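Long-range contacts in alginase (Pseudoalteromonas, PDB 4Q8K), which breaks down the polysaccharide alginate as a lyase of polysaccharide lyase family 18, a class that cleaves glycosidic bonds by beta-elimination: residues A210-E215 against V357-V362; L170-L175 against W187-K192; G219-I224 against Y322-D327. All coordinates share one frame; numbering follows the deposited sequence.

Interaction 1. Residues A210-E215 against V357-V362; sequences ATVKVE and VTMTNV
V212 CG1 meets V357 CG1 at 3.7 Å, methyl to methyl, each being the branch anti to its own backbone N (chi1 -176° and 175°). The two belong to neighbouring antiparallel strands, 210-215 and 357-360, within one sheet of the jelly-roll sandwich expected of this lyase family, and they lie on its buried face with V214 and M359. Further along, M359 sets its CG 4.2 Å from V212 CG2, and its extended chain brings SD to 4.1 Å from A210 CB. V362, beyond the corner the chain turns at N361, touches the same A210 methyl. F285 of strand 284-292 and F172 of strand 169-172 continue this apolar layer on the two outer flanks of the pair.

Backbone bonds join T211 with T360 and K213 with T358, two in each pair; K213 N reaches T358 O at 2.9 Å with an N-H...O angle of 172°. Those four residues point to the other, more polar face. There T360 OG1 lies 3.4 Å from T211 CB, while K213 runs straight and carries its amine away. One water donates to T211 O at 2.8 Å and is hydrogen-bonded to T360 OG1, also at 2.8 Å.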
loop_
_atom_site.group_PDB
_atom_site.type_symbol
_atom_site.label_atom_id
_atom_site.label_comp_id
_atom_site.label_asym_id
_atom_site.label_seq_id
_atom_site.Cartn_x
_atom_site.Cartn_y
_atom_site.Cartn_z
ATOM N N ALA A 210 -3.506 3.842 -10.991
ATOM C CA ALA A 210 -4.808 3.294 -10.674
ATOM C C ALA A 210 -5.748 4.389 -10.189
ATOM O O ALA A 210 -5.317 5.394 -9.609
ATOM C CB ALA A 210 -4.676 2.202 -9.626
ATOM N N THR A 211 -7.027 4.205 -10.479
ATOM C CA THR A 211 -8.099 4.969 -9.870
ATOM C C THR A 211 -8.495 4.199 -8.608
ATOM O O THR A 211 -8.886 3.023 -8.674
ATOM C CB THR A 211 -9.290 5.083 -10.839
ATOM O OG1 THR A 211 -8.906 5.886 -11.962
ATOM C CG2 THR A 211 -10.505 5.705 -10.170
ATOM N N VAL A 212 -8.359 4.855 -7.459
ATOM C CA VAL A 212 -8.481 4.181 -6.177
ATOM C C VAL A 212 -9.637 4.711 -5.345
ATOM O O VAL A 212 -9.662 5.886 -4.978
ATOM C CB VAL A 212 -7.182 4.331 -5.332
ATOM C CG1 VAL A 212 -7.301 3.537 -4.029
ATOM C CG2 VAL A 212 -5.962 3.891 -6.114
ATOM N N LYS A 213 -10.583 3.831 -5.030
ATOM C CA LYS A 213 -11.667 4.183 -4.115
ATOM C C LYS A 213 -11.408 3.497 -2.780
ATOM O O LYS A 213 -11.037 2.326 -2.742
ATOM C CB LYS A 213 -13.020 3.771 -4.699
ATOM C CG LYS A 213 -14.220 4.046 -3.802
ATOM C CD LYS A 213 -15.520 3.578 -4.462
ATOM C CE LYS A 213 -16.707 3.708 -3.512
ATOM N NZ LYS A 213 -18.012 3.334 -4.140
ATOM N N VAL A 214 -11.575 4.225 -1.683
ATOM C CA VAL A 214 -11.314 3.649 -0.373
ATOM C C VAL A 214 -12.546 3.777 0.505
ATOM O O VAL A 214 -13.104 4.858 0.643
ATOM C CB VAL A 214 -10.100 4.316 0.325
ATOM C CG1 VAL A 214 -9.851 3.679 1.678
ATOM C CG2 VAL A 214 -8.842 4.216 -0.547
ATOM N N GLU A 215 -12.989 2.653 1.062
ATOM C CA GLU A 215 -14.081 2.647 2.025
ATOM C C GLU A 215 -13.536 1.972 3.273
ATOM O O GLU A 215 -13.126 0.811 3.225
ATOM C CB GLU A 215 -15.274 1.864 1.485
ATOM C CG GLU A 215 -15.891 2.437 0.219
ATOM C CD GLU A 215 -16.801 1.434 -0.468
ATOM O OE1 GLU A 215 -18.003 1.401 -0.133
ATOM O OE2 GLU A 215 -16.311 0.658 -1.322
ATOM N N VAL A 357 -10.383 -1.493 -0.549
ATOM C CA VAL A 357 -9.727 -0.681 -1.574
ATOM C C VAL A 357 -10.103 -1.217 -2.962
ATOM O O VAL A 357 -9.826 -2.371 -3.291
ATOM C CB VAL A 357 -8.195 -0.647 -1.396
ATOM C CG1 VAL A 357 -7.523 0.117 -2.548
ATOM C CG2 VAL A 357 -7.826 -0.003 -0.063
ATOM N N THR A 358 -10.747 -0.372 -3.760
ATOM C CA THR A 358 -11.189 -0.758 -5.095
ATOM C C THR A 358 -10.340 -0.036 -6.130
ATOM O O THR A 358 -10.249 1.187 -6.114
ATOM C CB THR A 358 -12.666 -0.394 -5.322
ATOM O OG1 THR A 358 -13.480 -1.052 -4.344
ATOM C CG2 THR A 358 -13.122 -0.824 -6.707
ATOM N N MET A 359 -9.716 -0.793 -7.025
ATOM C CA MET A 359 -8.859 -0.183 -8.029
ATOM C C MET A 359 -9.368 -0.453 -9.433
ATOM O O MET A 359 -9.644 -1.594 -9.788
ATOM C CB MET A 359 -7.424 -0.689 -7.886
ATOM C CG MET A 359 -6.744 -0.206 -6.638
ATOM S SD MET A 359 -4.990 -0.549 -6.632
ATOM C CE MET A 359 -4.590 -0.236 -4.912
ATOM N N THR A 360 -9.499 0.618 -10.211
ATOM C CA THR A 360 -9.960 0.561 -11.585
ATOM C C THR A 360 -8.993 1.361 -12.458
ATOM O O THR A 360 -8.084 2.029 -11.943
ATOM C CB THR A 360 -11.364 1.167 -11.726
ATOM O OG1 THR A 360 -11.386 2.463 -11.114
ATOM C CG2 THR A 360 -12.418 0.267 -11.053
ATOM N N ASN A 361 -9.190 1.300 -13.775
ATOM C CA ASN A 361 -8.294 1.973 -14.712
ATOM C C ASN A 361 -6.847 1.739 -14.315
ATOM O O ASN A 361 -6.074 2.681 -14.143
ATOM C CB ASN A 361 -8.565 3.474 -14.744
ATOM C CG ASN A 361 -9.992 3.805 -15.109
ATOM O OD1 ASN A 361 -10.583 4.736 -14.557
ATOM N ND2 ASN A 361 -10.561 3.044 -16.037
ATOM N N VAL A 362 -6.488 0.476 -14.157
ATOM C CA VAL A 362 -5.173 0.122 -13.670
ATOM C C VAL A 362 -4.200 -0.102 -14.820
ATOM O O VAL A 362 -4.547 -0.729 -15.820
ATOM C CB VAL A 362 -5.247 -1.149 -12.819
ATOM C CG1 VAL A 362 -3.881 -1.505 -12.256
ATOM C CG2 VAL A 362 -6.266 -0.954 -11.701
HETATM O O HOH W 1 -11.650 2.549 -8.351
HETATM O O HOH W 2 -6.202 5.620 -13.241
HETATM O O HOH W 3 -13.717 0.634 -2.144
#

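Interaction 2. Residues L170-L175 against W187-K192; sequences LVFVPL and WRHEYK. With SO4 (sulfate ion), chain D.
The F172 ring turns its edge toward the face of the H189 imidazole, with centroids 5.9 Å apart and planes at 82°. At a neighbouring part of its rim it meets Y191, rim to rim: F172 CE1 lies 3.6 Å from Y191 CD2, which sits at the edge of the F172 ring and near its plane, and neither ring covers the other's face. At the imidazole edge, in the ring plane, ND1 of H189 accepts the V173 N-H at 3.0 Å (164°). In H189, chi1 sets CG anti to the backbone N (-155°), on the V173 side; the imidazole and the V173 side chain lie side by side, pointing the same way, with V173 CG2 3.7 Å from ND1. The bond to ND1 helps to fix the ring's rotation and satisfies the backbone N-H of the residue at the N-cap position of helix 174-177. An alanine in place of H189 would probably leave V173 N without its acceptor and the edge of F172 without the imidazole face it meets.

Toward that helix, P174 CB rests 3.5 Å from W187 O, and the W187 indole reaches L175, CE3 lying 3.8 Å from L175 CA. R188 points away from the contact. The edge of its guanidinium meets a sulfate, probably from the crystallisation liquor, NH1 to O3 being 2.9 Å; E157 forms a salt bridge with the same NH1.

Strands 170-172 and 187-192 are not sheet neighbours: they face each other from the two sheets of the sandwich, and the aromatic cluster of F172, H189 and Y191 fills the interior between them. Strand 186-193 is flanked by 154-157 and 321-324, strand 169-172 is bonded to 355-368, and the W187 ring meets F347 of helix 340-349.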
loop_
_atom_site.group_PDB
_atom_site.type_symbol
_atom_site.label_atom_id
_atom_site.label_comp_id
_atom_site.label_asym_id
_atom_site.label_seq_id
_atom_site.Cartn_x
_atom_site.Cartn_y
_atom_site.Cartn_z
ATOM N N LEU A 170 -10.462 -4.432 -9.387
ATOM C CA LEU A 170 -9.788 -5.148 -8.312
ATOM C C LEU A 170 -10.317 -4.658 -6.970
ATOM O O LEU A 170 -10.383 -3.452 -6.721
ATOM C CB LEU A 170 -8.273 -4.938 -8.371
ATOM C CG LEU A 170 -7.526 -5.459 -9.602
ATOM C CD1 LEU A 170 -6.071 -5.042 -9.543
ATOM C CD2 LEU A 170 -7.638 -6.976 -9.702
ATOM N N VAL A 171 -10.708 -5.593 -6.112
ATOM C CA VAL A 171 -11.187 -5.244 -4.776
ATOM C C VAL A 171 -10.339 -5.935 -3.726
ATOM O O VAL A 171 -10.282 -7.162 -3.681
ATOM C CB VAL A 171 -12.658 -5.649 -4.575
ATOM C CG1 VAL A 171 -13.018 -5.595 -3.092
ATOM C CG2 VAL A 171 -13.572 -4.754 -5.398
ATOM N N PHE A 172 -9.686 -5.145 -2.881
ATOM C CA PHE A 172 -8.796 -5.684 -1.857
ATOM C C PHE A 172 -9.435 -5.547 -0.484
ATOM O O PHE A 172 -9.679 -4.437 -0.008
ATOM C CB PHE A 172 -7.438 -4.977 -1.886
ATOM C CG PHE A 172 -6.731 -5.075 -3.218
ATOM C CD1 PHE A 172 -5.966 -6.190 -3.533
ATOM C CD2 PHE A 172 -6.846 -4.065 -4.157
ATOM C CE1 PHE A 172 -5.316 -6.291 -4.754
ATOM C CE2 PHE A 172 -6.196 -4.165 -5.386
ATOM C CZ PHE A 172 -5.439 -5.272 -5.680
ATOM N N VAL A 173 -9.703 -6.691 0.144
ATOM C CA VAL A 173 -10.447 -6.738 1.394
ATOM C C VAL A 173 -9.709 -7.609 2.410
ATOM O O VAL A 173 -9.998 -8.799 2.555
ATOM C CB VAL A 173 -11.845 -7.305 1.153
ATOM C CG1 VAL A 173 -12.784 -6.213 0.642
ATOM C CG2 VAL A 173 -11.774 -8.474 0.151
ATOM N N PRO A 174 -8.731 -7.024 3.104
ATOM C CA PRO A 174 -7.877 -7.753 4.046
ATOM C C PRO A 174 -8.645 -8.306 5.258
ATOM O O PRO A 174 -8.196 -9.295 5.838
ATOM C CB PRO A 174 -6.856 -6.697 4.473
ATOM C CG PRO A 174 -7.568 -5.393 4.256
ATOM C CD PRO A 174 -8.354 -5.600 3.007
ATOM N N LEU A 175 -9.776 -7.708 5.619
ATOM C CA LEU A 175 -10.582 -8.262 6.709
ATOM C C LEU A 175 -11.173 -9.609 6.321
ATOM O O LEU A 175 -11.593 -10.382 7.189
ATOM C CB LEU A 175 -11.712 -7.315 7.112
ATOM C CG LEU A 175 -11.309 -5.950 7.675
ATOM C CD1 LEU A 175 -12.532 -5.054 7.793
ATOM C CD2 LEU A 175 -10.567 -6.083 9.007
ATOM N N TRP A 187 -3.215 -7.442 8.531
ATOM C CA TRP A 187 -3.768 -8.358 7.544
ATOM C C TRP A 187 -3.609 -7.709 6.190
ATOM O O TRP A 187 -3.763 -6.497 6.077
ATOM C CB TRP A 187 -5.250 -8.569 7.791
ATOM C CG TRP A 187 -5.560 -9.684 8.732
ATOM C CD1 TRP A 187 -4.713 -10.677 9.146
ATOM C CD2 TRP A 187 -6.800 -9.907 9.397
ATOM N NE1 TRP A 187 -5.368 -11.521 10.018
ATOM C CE2 TRP A 187 -6.653 -11.074 10.176
ATOM C CE3 TRP A 187 -8.033 -9.250 9.385
ATOM C CZ2 TRP A 187 -7.684 -11.575 10.963
ATOM C CZ3 TRP A 187 -9.061 -9.756 10.153
ATOM C CH2 TRP A 187 -8.880 -10.913 10.928
ATOM N N ARG A 188 -3.318 -8.499 5.163
ATOM C CA ARG A 188 -3.177 -7.925 3.826
ATOM C C ARG A 188 -3.959 -8.658 2.746
ATOM O O ARG A 188 -4.299 -9.844 2.876
ATOM C CB ARG A 188 -1.703 -7.821 3.411
ATOM C CG ARG A 188 -1.120 -9.133 2.902
ATOM C CD ARG A 188 0.378 -9.051 2.716
ATOM N NE ARG A 188 1.066 -8.707 3.956
ATOM C CZ ARG A 188 2.383 -8.612 4.086
ATOM N NH1 ARG A 188 3.183 -8.823 3.044
ATOM N NH2 ARG A 188 2.906 -8.301 5.266
ATOM N N HIS A 189 -4.232 -7.921 1.676
ATOM C CA HIS A 189 -4.757 -8.469 0.435
ATOM C C HIS A 189 -4.021 -7.677 -0.640
ATOM O O HIS A 189 -4.291 -6.494 -0.823
ATOM C CB HIS A 189 -6.247 -8.227 0.338
ATOM C CG HIS A 189 -6.961 -9.207 -0.539
ATOM N ND1 HIS A 189 -8.275 -9.052 -0.905
ATOM C CD2 HIS A 189 -6.532 -10.350 -1.127
ATOM C CE1 HIS A 189 -8.641 -10.070 -1.672
ATOM N NE2 HIS A 189 -7.603 -10.871 -1.818
ATOM N N GLU A 190 -3.087 -8.322 -1.336
ATOM C CA GLU A 190 -2.038 -7.587 -2.025
ATOM C C GLU A 190 -1.421 -8.386 -3.172
ATOM O O GLU A 190 -1.373 -9.625 -3.129
ATOM C CB GLU A 190 -0.964 -7.291 -0.981
ATOM C CG GLU A 190 0.195 -6.432 -1.391
ATOM C CD GLU A 190 1.112 -6.194 -0.210
ATOM O OE1 GLU A 190 1.919 -7.094 0.124
ATOM O OE2 GLU A 190 1.008 -5.115 0.399
ATOM N N TYR A 191 -0.945 -7.670 -4.189
ATOM C CA TYR A 191 -0.156 -8.281 -5.252
ATOM C C TYR A 191 1.296 -7.841 -5.098
ATOM O O TYR A 191 1.562 -6.715 -4.674
ATOM C CB TYR A 191 -0.654 -7.834 -6.625
ATOM C CG TYR A 191 -1.937 -8.474 -7.103
ATOM C CD1 TYR A 191 -1.961 -9.798 -7.529
ATOM C CD2 TYR A 191 -3.119 -7.744 -7.166
ATOM C CE1 TYR A 191 -3.126 -10.371 -7.986
ATOM C CE2 TYR A 191 -4.289 -8.310 -7.612
ATOM C CZ TYR A 191 -4.286 -9.626 -8.025
ATOM O OH TYR A 191 -5.454 -10.194 -8.469
ATOM N N LYS A 192 2.235 -8.716 -5.453
ATOM C CA LYS A 192 3.653 -8.386 -5.378
ATOM C C LYS A 192 4.407 -8.874 -6.613
ATOM O O LYS A 192 4.137 -9.957 -7.121
ATOM C CB LYS A 192 4.279 -8.995 -4.121
ATOM C CG LYS A 192 4.065 -10.503 -4.004
ATOM C CD LYS A 192 4.840 -11.100 -2.843
ATOM C CE LYS A 192 4.588 -12.617 -2.758
ATOM N NZ LYS A 192 5.369 -13.235 -1.644
HETATM S S SO4 D . 6.749 -8.781 4.999
HETATM O O1 SO4 D . 7.814 -9.782 5.086
HETATM O O2 SO4 D . 7.359 -7.451 4.947
HETATM O O3 SO4 D . 5.949 -9.041 3.805
HETATM O O4 SO4 D . 5.906 -8.874 6.183
#

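Interaction 3. Residues G219-I224 against Y322-D327; sequences GGKTII and YLQSQD. With SO4 (sulfate ion), chain C.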
loop_
_atom_site.group_PDB
_atom_site.type_symbol
_atom_site.label_atom_id
_atom_site.label_comp_id
_atom_site.label_asym_id
_atom_site.label_seq_id
_atom_site.Cartn_x
_atom_site.Cartn_y
_atom_site.Cartn_z
ATOM N N GLY A 219 -10.507 5.630 11.793
ATOM C CA GLY A 219 -9.303 5.222 12.497
ATOM C C GLY A 219 -8.460 4.216 11.735
ATOM O O GLY A 219 -7.351 3.883 12.160
ATOM N N GLY A 220 -8.977 3.735 10.608
ATOM C CA GLY A 220 -8.254 2.756 9.815
ATOM C C GLY A 220 -6.970 3.319 9.216
ATOM O O GLY A 220 -6.857 4.529 8.973
ATOM N N LYS A 221 -5.986 2.449 8.999
ATOM C CA LYS A 221 -4.728 2.831 8.355
ATOM C C LYS A 221 -4.216 1.684 7.490
ATOM O O LYS A 221 -4.021 0.561 7.977
ATOM C CB LYS A 221 -3.684 3.182 9.407
ATOM C CG LYS A 221 -2.273 3.421 8.861
ATOM C CD LYS A 221 -1.374 3.893 9.978
ATOM C CE LYS A 221 0.049 4.106 9.507
ATOM N NZ LYS A 221 0.944 4.592 10.611
ATOM N N THR A 222 -3.981 1.964 6.212
ATOM C CA THR A 222 -3.506 0.914 5.317
ATOM C C THR A 222 -2.397 1.415 4.407
ATOM O O THR A 222 -2.281 2.620 4.158
ATOM C CB THR A 222 -4.635 0.375 4.433
ATOM O OG1 THR A 222 -4.108 -0.644 3.566
ATOM C CG2 THR A 222 -5.249 1.497 3.599
ATOM N N ILE A 223 -1.575 0.481 3.936
ATOM C CA ILE A 223 -0.602 0.772 2.882
ATOM C C ILE A 223 -1.151 0.195 1.578
ATOM O O ILE A 223 -1.458 -0.999 1.500
ATOM C CB ILE A 223 0.790 0.171 3.209
ATOM C CG1 ILE A 223 1.361 0.785 4.495
ATOM C CG2 ILE A 223 1.782 0.385 2.043
ATOM C CD1 ILE A 223 2.609 0.080 4.974
ATOM N N ILE A 224 -1.284 1.040 0.551
ATOM C CA ILE A 224 -1.959 0.622 -0.685
ATOM C C ILE A 224 -0.983 0.414 -1.845
ATOM O O ILE A 224 -1.358 -0.105 -2.892
ATOM C CB ILE A 224 -3.082 1.604 -1.138
ATOM C CG1 ILE A 224 -2.518 2.981 -1.494
ATOM C CG2 ILE A 224 -4.186 1.736 -0.074
ATOM C CD1 ILE A 224 -3.543 3.887 -2.130
ATOM N N TYR A 322 -2.960 -3.316 2.576
ATOM C CA TYR A 322 -2.264 -3.907 3.711
ATOM C C TYR A 322 -2.666 -3.145 4.972
ATOM O O TYR A 322 -2.085 -2.115 5.295
ATOM C CB TYR A 322 -0.763 -3.799 3.473
ATOM C CG TYR A 322 0.137 -4.392 4.528
ATOM C CD1 TYR A 322 -0.370 -5.108 5.607
ATOM C CD2 TYR A 322 1.513 -4.221 4.447
ATOM C CE1 TYR A 322 0.470 -5.642 6.562
ATOM C CE2 TYR A 322 2.365 -4.751 5.404
ATOM C CZ TYR A 322 1.830 -5.461 6.462
ATOM O OH TYR A 322 2.670 -5.994 7.414
ATOM N N LEU A 323 -3.671 -3.671 5.674
ATOM C CA LEU A 323 -4.257 -3.024 6.849
ATOM C C LEU A 323 -3.354 -3.145 8.080
ATOM O O LEU A 323 -2.974 -4.250 8.483
ATOM C CB LEU A 323 -5.633 -3.638 7.134
ATOM C CG LEU A 323 -6.563 -2.952 8.144
ATOM C CD1 LEU A 323 -7.011 -1.589 7.630
ATOM C CD2 LEU A 323 -7.771 -3.856 8.436
ATOM N N GLN A 324 -3.011 -1.993 8.659
ATOM C CA GLN A 324 -2.027 -1.897 9.726
ATOM C C GLN A 324 -2.697 -2.044 11.087
ATOM O O GLN A 324 -3.684 -1.369 11.365
ATOM C CB GLN A 324 -1.324 -0.537 9.659
ATOM C CG GLN A 324 -0.639 -0.255 8.315
ATOM C CD GLN A 324 0.496 -1.231 8.028
ATOM O OE1 GLN A 324 0.406 -2.058 7.114
ATOM N NE2 GLN A 324 1.573 -1.131 8.801
ATOM N N SER A 325 -2.160 -2.925 11.930
ATOM C CA SER A 325 -2.730 -3.122 13.263
ATOM C C SER A 325 -2.099 -2.120 14.221
ATOM O O SER A 325 -1.067 -2.392 14.822
ATOM C CB SER A 325 -2.500 -4.554 13.749
ATOM O OG SER A 325 -3.168 -4.783 14.982
ATOM N N GLN A 326 -2.722 -0.948 14.334
ATOM C CA GLN A 326 -2.144 0.171 15.077
ATOM C C GLN A 326 -3.249 1.057 15.650
ATOM O O GLN A 326 -4.263 1.320 14.992
ATOM C CB GLN A 326 -1.211 0.987 14.158
ATOM C CG GLN A 326 -0.323 1.999 14.868
ATOM C CD GLN A 326 0.512 2.814 13.885
ATOM O OE1 GLN A 326 1.650 3.178 14.170
ATOM N NE2 GLN A 326 -0.054 3.090 12.725
ATOM N N ASP A 327 -3.066 1.495 16.891
ATOM C CA ASP A 327 -4.001 2.421 17.516
ATOM C C ASP A 327 -3.820 3.776 16.832
ATOM O O ASP A 327 -2.700 4.250 16.718
ATOM C CB ASP A 327 -3.676 2.553 19.001
ATOM C CG ASP A 327 -4.774 3.247 19.780
ATOM O OD1 ASP A 327 -5.032 4.446 19.519
ATOM O OD2 ASP A 327 -5.384 2.584 20.657
HETATM S S SO4 C . 4.700 3.659 10.195
HETATM O O1 SO4 C . 3.488 4.434 10.010
HETATM O O2 SO4 C . 4.718 3.047 11.520
HETATM O O3 SO4 C . 4.700 2.621 9.162
HETATM O O4 SO4 C . 5.878 4.512 10.033
HETATM O O HOH W 4 -6.783 1.628 13.497
HETATM O O HOH W 5 -6.168 0.250 10.805
#
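K221 is extended throughout, starting with CG anti to the backbone N (chi1 172°), and its straight chain passes Q324, CG to CG at 4.1 Å, before ending beside Q326. Q324 instead bends at chi2 (-64°), which brings its CD to 3.9 Å from I223 CD1; its terminal amide lies over the face of the Y322 ring, whose hydroxyl is hydrogen-bonded to N185 N. NZ of K221 donates to a sulfate, 2.6 Å from its O1. The Q326 amide is close by, its CD 3.8 Å from K221 NZ. Y239 OH holds the same sulfate from strand 234-241.

Apart from Q326, in the loop that follows, these side chains belong to an antiparallel pair, strands 221-224 and 322-324, in the other sheet of the jelly roll. In jelly-roll alginate lyases the substrate groove lies over a concave sheet; the sulfate is probably from the crystallisation liquor, but its place beside K221 is consistent with a site that could receive an anionic sugar. The backbone grip is three bonds. Q324 N points to K221 O at 2.8 Å, nearly along the C=O axis, whereas I223 N approaches Y322 O at 3.0 Å from 37° above the carbonyl plane; Y322 N returns a bond to I223 O.

T222 and L323 turn to the opposite face, where L323 packs on F347 and T222 OG1 is hydrogen-bonded to N321 OD1. Where the strands part, water takes over: one molecule accepts from K221 N and donates to Q324 O, and another donates to both G219 O, at 2.7 Å, and Q326 O.

Interactions 1 and 2 have centres about 12 Å apart and share a sheet: M359 N to L170 O and V357 O to F172 N, both 2.8 Å, are probable hydrogen bonds. Interactions 2 and 3, also about 12 Å between centres, are joined in the other sheet by a probable bond from L323 N to W187 O at 2.9 Å. Interactions 1 and 3 lie about 17 Å apart between centres and meet across the sandwich, where V357 CG2 packs 4.0 Å from I224 CG2. R188 and Y322 form a cation-pi pair, linking the two sulfate-bearing contacts on the face that may take alginate. The bound calcium is about 10 Å from the K221 side chain.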